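PDB 2WA2: Non-structural protein 5 from Modoc virus, which probably methylates the cap of viral RNA at guanine N7 and ribose 2'-O, using S-adenosylmethionine as the methyl donor. Local coordinates for residues A[110-115]-A[142-147]; A[94-99]-A[151-156]. The protein carries 4 engineered substitutions. One frame throughout, in Å; residues are numbered along the deposited sequence.

Contact 1 (110-115 with 142-147) lies at the surface, whereas contact 2 (94-99 with 151-156) is buried nearer the centre of the chain; their centres are about 12 Å apart. Each contact draws on a strand of one common sheet, 106-112 or 151-154, and segments of both line the S-adenosylmethionine pocket, those of contact 1 at the adenine and ribose, those of contact 2 mainly at the methionine end. In sequence, both segments of contact 1 fall between the two of contact 2, and the contacts meet where Ala111 CB lies 3.2 Å from Ser97 OG. Neither has a hydrogen bond between its segments. The outer contact relies on sulfur, rings and a lysine, the inner one on a tryptophan stacked with a carboxylate that holds the ligand.

Contact 1 (A[110-115]-A[142-147]); sequences KAYTLG and TKMEPF. Engineered in segment 142-147: Thr142 (natural residue Arg). With SAM (S-adenosylmethionine), chain C.
Tyr112 faces Met144 and Lys110 faces Phe147 as two backbones run past each other in opposite directions, their CA atoms 9.7 Å apart in the first pair and 10.5 Å in the second, so long side chains must span the gap. Met144 sets its sulfur over the middle of the Tyr112 ring: SD is 3.9 Å from the ring centroid and only 7° off the normal, a Met-aromatic contact. A bend at the thioether (chi3 -30°) turns CE back toward CG and CB of the tyrosine. Methionine suits this place because its unbranched chain can cross the gap and lay a polarisable sulfur on the tyrosine face. Phe147, whose CG is wedged between its own backbone N and carbonyl carbon (chi1 56°), comes to Tyr112 from the opposite direction; Tyr112 CE2 lies in the plane of its ring, 3.9 Å from Phe147 CZ, and Tyr112 OH is 3.5 Å from the same CZ. Lys110 meets Phe147 obliquely, with CD 3.6 Å from CE1, and brings NZ to 4.5 Å from the ring centroid in an off-centre cation-pi contact. Elsewhere Phe147 meets Trp180 edge-to-face, and Leu114 and the engineered Thr142 touch the adenine of S-adenosylmethionine. With no hydrogen bond between the segments, dispersion and cation-pi attraction hold the loop to this strand, and the partly exposed lysine probably leaves its ammonium near solvent.

Contact 2 (A[94-99]-A[151-156]); sequences GSWSYY and TVLCDI. Engineered in segment 94-99: Ser95 (natural residue Gly). With SAM (S-adenosylmethionine), chain C.
Trp96 spreads its indole against Asp155, and stacking is the main interaction between helix 95-101 and the end of strand 151-154. The ring and carboxylate planes are only 6° apart, with Asp155 CG 3.5 Å from Trp96 CZ2, while Asp155 CB makes a CH-pi contact 3.6 Å from the centroid of the Trp96 six-membered ring. Asp155 reaches this place because its CG is anti to the backbone N (chi1 -164°). Apolar packing adds Leu153, whose CB meets the edge of the indole at CE3, 3.8 Å away; the flat tryptophan thus lies between helix and strand and lends a face to the ligand amine. No hydrogen bond joins the two segments; each instead bonds S-adenosylmethionine. Its amino N lies over the same indole face as Asp155 and donates to Asp155 OD2 at 2.8 Å, and Tyr230 OH bonds the other oxygen, OD1, which should help fix the carboxylate's rotation. At the helix start, Ser95 N (an engineered serine) gives a weak bond to SAM OXT, 3.4 Å. A glycine-rich turn leading into a helix whose first backbone N-H groups face the ligand carboxylate is consistent with the S-adenosylmethionine site of Rossmann-like methyltransferases such as the FtsJ family.

Contact 1 (A[110-115]-A[142-147])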
# COMPACT_ATOMS: atom_id res chain seq x y z
N LYS A 110 -10.98 12.34 3.57
CA LYS A 110 -12.01 11.48 4.05
C LYS A 110 -11.36 10.10 4.27
O LYS A 110 -10.97 9.40 3.32
CB LYS A 110 -13.13 11.44 3.01
CG LYS A 110 -13.77 12.82 2.74
CD LYS A 110 -14.98 12.63 1.84
CE LYS A 110 -15.70 13.93 1.53
NZ LYS A 110 -16.85 13.64 0.57
N ALA A 111 -11.25 9.76 5.55
CA ALA A 111 -10.51 8.59 6.04
C ALA A 111 -11.46 7.52 6.62
O ALA A 111 -12.41 7.85 7.36
CB ALA A 111 -9.50 9.05 7.09
N TYR A 112 -11.23 6.27 6.27
CA TYR A 112 -12.14 5.16 6.60
C TYR A 112 -11.38 3.95 7.09
O TYR A 112 -10.36 3.57 6.49
CB TYR A 112 -13.00 4.79 5.37
CG TYR A 112 -13.82 5.94 4.86
CD1 TYR A 112 -15.09 6.21 5.39
CD2 TYR A 112 -13.32 6.80 3.87
CE1 TYR A 112 -15.84 7.30 4.94
CE2 TYR A 112 -14.07 7.90 3.40
CZ TYR A 112 -15.32 8.14 3.94
OH TYR A 112 -16.07 9.20 3.50
N THR A 113 -11.86 3.32 8.17
CA THR A 113 -11.22 2.09 8.62
C THR A 113 -12.19 1.23 9.43
O THR A 113 -13.21 1.72 9.93
CB THR A 113 -9.90 2.42 9.40
OG1 THR A 113 -9.00 1.30 9.34
CG2 THR A 113 -10.18 2.87 10.84
N LEU A 114 -11.90 -0.06 9.51
CA LEU A 114 -12.74 -1.01 10.23
C LEU A 114 -12.84 -0.64 11.72
O LEU A 114 -13.93 -0.45 12.23
CB LEU A 114 -12.17 -2.40 10.12
CG LEU A 114 -12.65 -3.37 9.06
CD1 LEU A 114 -12.06 -4.71 9.46
CD2 LEU A 114 -14.19 -3.47 9.00
N GLY A 115 -11.69 -0.55 12.40
CA GLY A 115 -11.64 -0.04 13.77
C GLY A 115 -12.39 -0.94 14.73
O GLY A 115 -12.71 -0.53 15.84
N THR A 142 -14.39 -2.40 1.63
CA THR A 142 -14.69 -3.27 0.49
C THR A 142 -16.17 -3.22 0.07
O THR A 142 -16.52 -3.73 -1.01
CB THR A 142 -14.28 -4.75 0.71
OG1 THR A 142 -15.18 -5.36 1.64
CG2 THR A 142 -12.82 -4.89 1.19
N LYS A 143 -17.01 -2.62 0.91
CA LYS A 143 -18.45 -2.55 0.68
C LYS A 143 -18.94 -1.10 0.56
O LYS A 143 -20.14 -0.83 0.62
CB LYS A 143 -19.21 -3.28 1.82
CG LYS A 143 -18.74 -4.72 2.11
CD LYS A 143 -19.28 -5.72 1.09
CE LYS A 143 -18.63 -7.09 1.25
NZ LYS A 143 -17.34 -7.10 0.52
N MET A 144 -18.03 -0.16 0.41
CA MET A 144 -18.41 1.25 0.32
C MET A 144 -18.59 1.64 -1.14
O MET A 144 -17.84 1.23 -2.04
CB MET A 144 -17.35 2.11 1.00
CG MET A 144 -17.76 3.53 1.51
SD MET A 144 -16.26 4.46 1.99
CE MET A 144 -15.32 3.09 2.48
N GLU A 145 -19.62 2.44 -1.36
CA GLU A 145 -19.87 3.06 -2.64
C GLU A 145 -18.75 4.08 -2.93
O GLU A 145 -18.49 4.98 -2.11
CB GLU A 145 -21.25 3.74 -2.55
CG GLU A 145 -21.61 4.66 -3.70
CD GLU A 145 -22.17 3.92 -4.89
OE1 GLU A 145 -22.68 4.60 -5.81
OE2 GLU A 145 -22.11 2.67 -4.92
N PRO A 146 -18.08 3.95 -4.10
CA PRO A 146 -17.08 4.98 -4.42
C PRO A 146 -17.80 6.32 -4.55
O PRO A 146 -18.99 6.34 -4.91
CB PRO A 146 -16.54 4.54 -5.79
CG PRO A 146 -16.89 3.12 -5.89
CD PRO A 146 -18.19 2.95 -5.17
N PHE A 147 -17.09 7.40 -4.23
CA PHE A 147 -17.59 8.74 -4.46
C PHE A 147 -16.48 9.61 -4.99
O PHE A 147 -15.35 9.12 -5.18
CB PHE A 147 -18.18 9.33 -3.18
CG PHE A 147 -17.22 9.37 -2.04
CD1 PHE A 147 -16.19 10.30 -2.01
CD2 PHE A 147 -17.36 8.48 -0.98
CE1 PHE A 147 -15.31 10.34 -0.97
CE2 PHE A 147 -16.47 8.51 0.07
CZ PHE A 147 -15.44 9.44 0.08
N SAM C . -1.72 3.88 6.32
CA SAM C . -1.88 3.45 7.74
C SAM C . -1.20 4.45 8.68
O SAM C . -0.42 5.29 8.21
OXT SAM C . -1.39 4.46 9.91
CB SAM C . -1.27 2.06 7.95
CG SAM C . -2.07 0.94 7.29
SD SAM C . -3.38 0.45 8.43
CE SAM C . -2.45 -0.77 9.41
C5' SAM C . -4.35 -0.71 7.44
C4' SAM C . -5.74 -0.72 8.06
O4' SAM C . -6.72 -1.17 7.16
C3' SAM C . -5.82 -1.65 9.26
O3' SAM C . -5.90 -0.84 10.41
C2' SAM C . -7.11 -2.44 9.08
O2' SAM C . -7.88 -2.38 10.26
C1' SAM C . -7.78 -1.69 7.94
N9 SAM C . -8.66 -2.53 7.13
C8 SAM C . -8.40 -3.81 6.70
N7 SAM C . -9.44 -4.24 5.98
C5 SAM C . -10.36 -3.24 5.96
C6 SAM C . -11.62 -3.14 5.37
N6 SAM C . -12.16 -4.13 4.69
N1 SAM C . -12.32 -1.95 5.51
C2 SAM C . -11.80 -0.91 6.23
N3 SAM C . -10.56 -0.99 6.82
C4 SAM C . -9.87 -2.16 6.68

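Contact 2 (A[94-99]-A[151-156])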
# COMPACT_ATOMS: atom_id res chain seq x y z
N GLY A 94 -4.23 6.39 11.09
CA GLY A 94 -4.44 7.61 10.32
C GLY A 94 -3.20 8.42 9.94
O GLY A 94 -3.34 9.60 9.61
N SER A 95 -2.03 7.80 9.94
CA SER A 95 -0.77 8.51 9.59
C SER A 95 -0.80 9.04 8.17
O SER A 95 -0.35 10.15 7.93
CB SER A 95 0.47 7.62 9.78
OG SER A 95 0.82 7.56 11.15
N TRP A 96 -1.33 8.26 7.23
CA TRP A 96 -1.42 8.74 5.84
C TRP A 96 -2.35 9.95 5.73
O TRP A 96 -2.11 10.84 4.94
CB TRP A 96 -1.91 7.62 4.90
CG TRP A 96 -0.81 6.63 4.45
CD1 TRP A 96 0.39 6.38 5.08
CD2 TRP A 96 -0.83 5.80 3.29
NE1 TRP A 96 1.11 5.45 4.36
CE2 TRP A 96 0.39 5.07 3.27
CE3 TRP A 96 -1.76 5.60 2.24
CZ2 TRP A 96 0.70 4.17 2.24
CZ3 TRP A 96 -1.44 4.69 1.21
CH2 TRP A 96 -0.22 3.99 1.23
N SER A 97 -3.42 9.95 6.51
CA SER A 97 -4.41 11.01 6.45
C SER A 97 -3.83 12.33 6.97
O SER A 97 -4.06 13.38 6.38
CB SER A 97 -5.65 10.60 7.26
OG SER A 97 -6.41 9.69 6.49
N TYR A 98 -3.07 12.25 8.05
CA TYR A 98 -2.39 13.40 8.64
C TYR A 98 -1.27 13.87 7.73
O TYR A 98 -1.02 15.07 7.61
CB TYR A 98 -1.86 13.08 10.03
CG TYR A 98 -2.94 13.12 11.09
CD1 TYR A 98 -3.55 14.33 11.45
CD2 TYR A 98 -3.38 11.96 11.72
CE1 TYR A 98 -4.56 14.37 12.40
CE2 TYR A 98 -4.38 12.00 12.69
CZ TYR A 98 -4.97 13.20 13.02
OH TYR A 98 -5.97 13.22 13.96
N TYR A 99 -0.60 12.92 7.07
CA TYR A 99 0.37 13.32 6.07
C TYR A 99 -0.31 14.08 4.93
O TYR A 99 0.09 15.21 4.62
CB TYR A 99 1.20 12.14 5.54
CG TYR A 99 2.22 12.64 4.56
CD1 TYR A 99 3.40 13.26 5.00
CD2 TYR A 99 1.98 12.58 3.20
CE1 TYR A 99 4.33 13.77 4.08
CE2 TYR A 99 2.90 13.08 2.27
CZ TYR A 99 4.06 13.68 2.72
OH TYR A 99 4.95 14.17 1.78
N THR A 151 -7.77 12.00 -5.29
CA THR A 151 -6.65 11.15 -4.91
C THR A 151 -7.20 9.96 -4.12
O THR A 151 -7.94 10.15 -3.15
CB THR A 151 -5.65 11.87 -3.99
OG1 THR A 151 -5.34 13.18 -4.49
CG2 THR A 151 -4.40 11.05 -3.83
N VAL A 152 -6.86 8.75 -4.55
CA VAL A 152 -7.30 7.54 -3.83
C VAL A 152 -6.10 6.87 -3.17
O VAL A 152 -5.19 6.40 -3.85
CB VAL A 152 -8.02 6.59 -4.76
CG1 VAL A 152 -8.34 5.26 -4.05
CG2 VAL A 152 -9.24 7.27 -5.35
N LEU A 153 -6.10 6.84 -1.84
CA LEU A 153 -5.03 6.19 -1.05
C LEU A 153 -5.59 4.93 -0.44
O LEU A 153 -6.71 4.93 0.04
CB LEU A 153 -4.52 7.10 0.09
CG LEU A 153 -3.95 8.47 -0.33
CD1 LEU A 153 -3.41 9.20 0.91
CD2 LEU A 153 -2.85 8.33 -1.41
N CYS A 154 -4.79 3.87 -0.40
CA CYS A 154 -5.26 2.67 0.30
C CYS A 154 -4.06 1.89 0.79
O CYS A 154 -3.17 1.56 0.01
CB CYS A 154 -6.07 1.80 -0.64
SG CYS A 154 -6.79 0.30 0.11
N ASP A 155 -4.03 1.63 2.09
CA ASP A 155 -2.87 0.95 2.67
C ASP A 155 -3.34 -0.32 3.40
O ASP A 155 -2.85 -0.64 4.48
CB ASP A 155 -2.13 1.93 3.58
CG ASP A 155 -0.70 1.48 3.94
OD1 ASP A 155 -0.06 0.74 3.17
OD2 ASP A 155 -0.20 1.91 4.99
N ILE A 156 -4.29 -1.03 2.80
CA ILE A 156 -4.79 -2.28 3.37
C ILE A 156 -3.91 -3.47 2.96
O ILE A 156 -3.51 -3.59 1.80
CB ILE A 156 -6.26 -2.52 2.93
CG1 ILE A 156 -7.17 -1.43 3.51
CG2 ILE A 156 -6.76 -3.90 3.35
CD1 ILE A 156 -8.57 -1.57 3.03
N SAM C . -1.72 3.88 6.32
CA SAM C . -1.88 3.45 7.74
C SAM C . -1.20 4.45 8.68
O SAM C . -0.42 5.29 8.21
OXT SAM C . -1.39 4.46 9.91
CB SAM C . -1.27 2.06 7.95
CG SAM C . -2.07 0.94 7.29
SD SAM C . -3.38 0.45 8.43
CE SAM C . -2.45 -0.77 9.41
C5' SAM C . -4.35 -0.71 7.44
C4' SAM C . -5.74 -0.72 8.06
O4' SAM C . -6.72 -1.17 7.16
C3' SAM C . -5.82 -1.65 9.26
O3' SAM C . -5.90 -0.84 10.41
C2' SAM C . -7.11 -2.44 9.08
O2' SAM C . -7.88 -2.38 10.26
C1' SAM C . -7.78 -1.69 7.94
N9 SAM C . -8.66 -2.53 7.13
C8 SAM C . -8.40 -3.81 6.70
N7 SAM C . -9.44 -4.24 5.98
C5 SAM C . -10.36 -3.24 5.96
C6 SAM C . -11.62 -3.14 5.37
N6 SAM C . -12.16 -4.13 4.69
N1 SAM C . -12.32 -1.95 5.51
C2 SAM C . -11.80 -0.91 6.23
N3 SAM C . -10.56 -0.99 6.82
C4 SAM C . -9.87 -2.16 6.68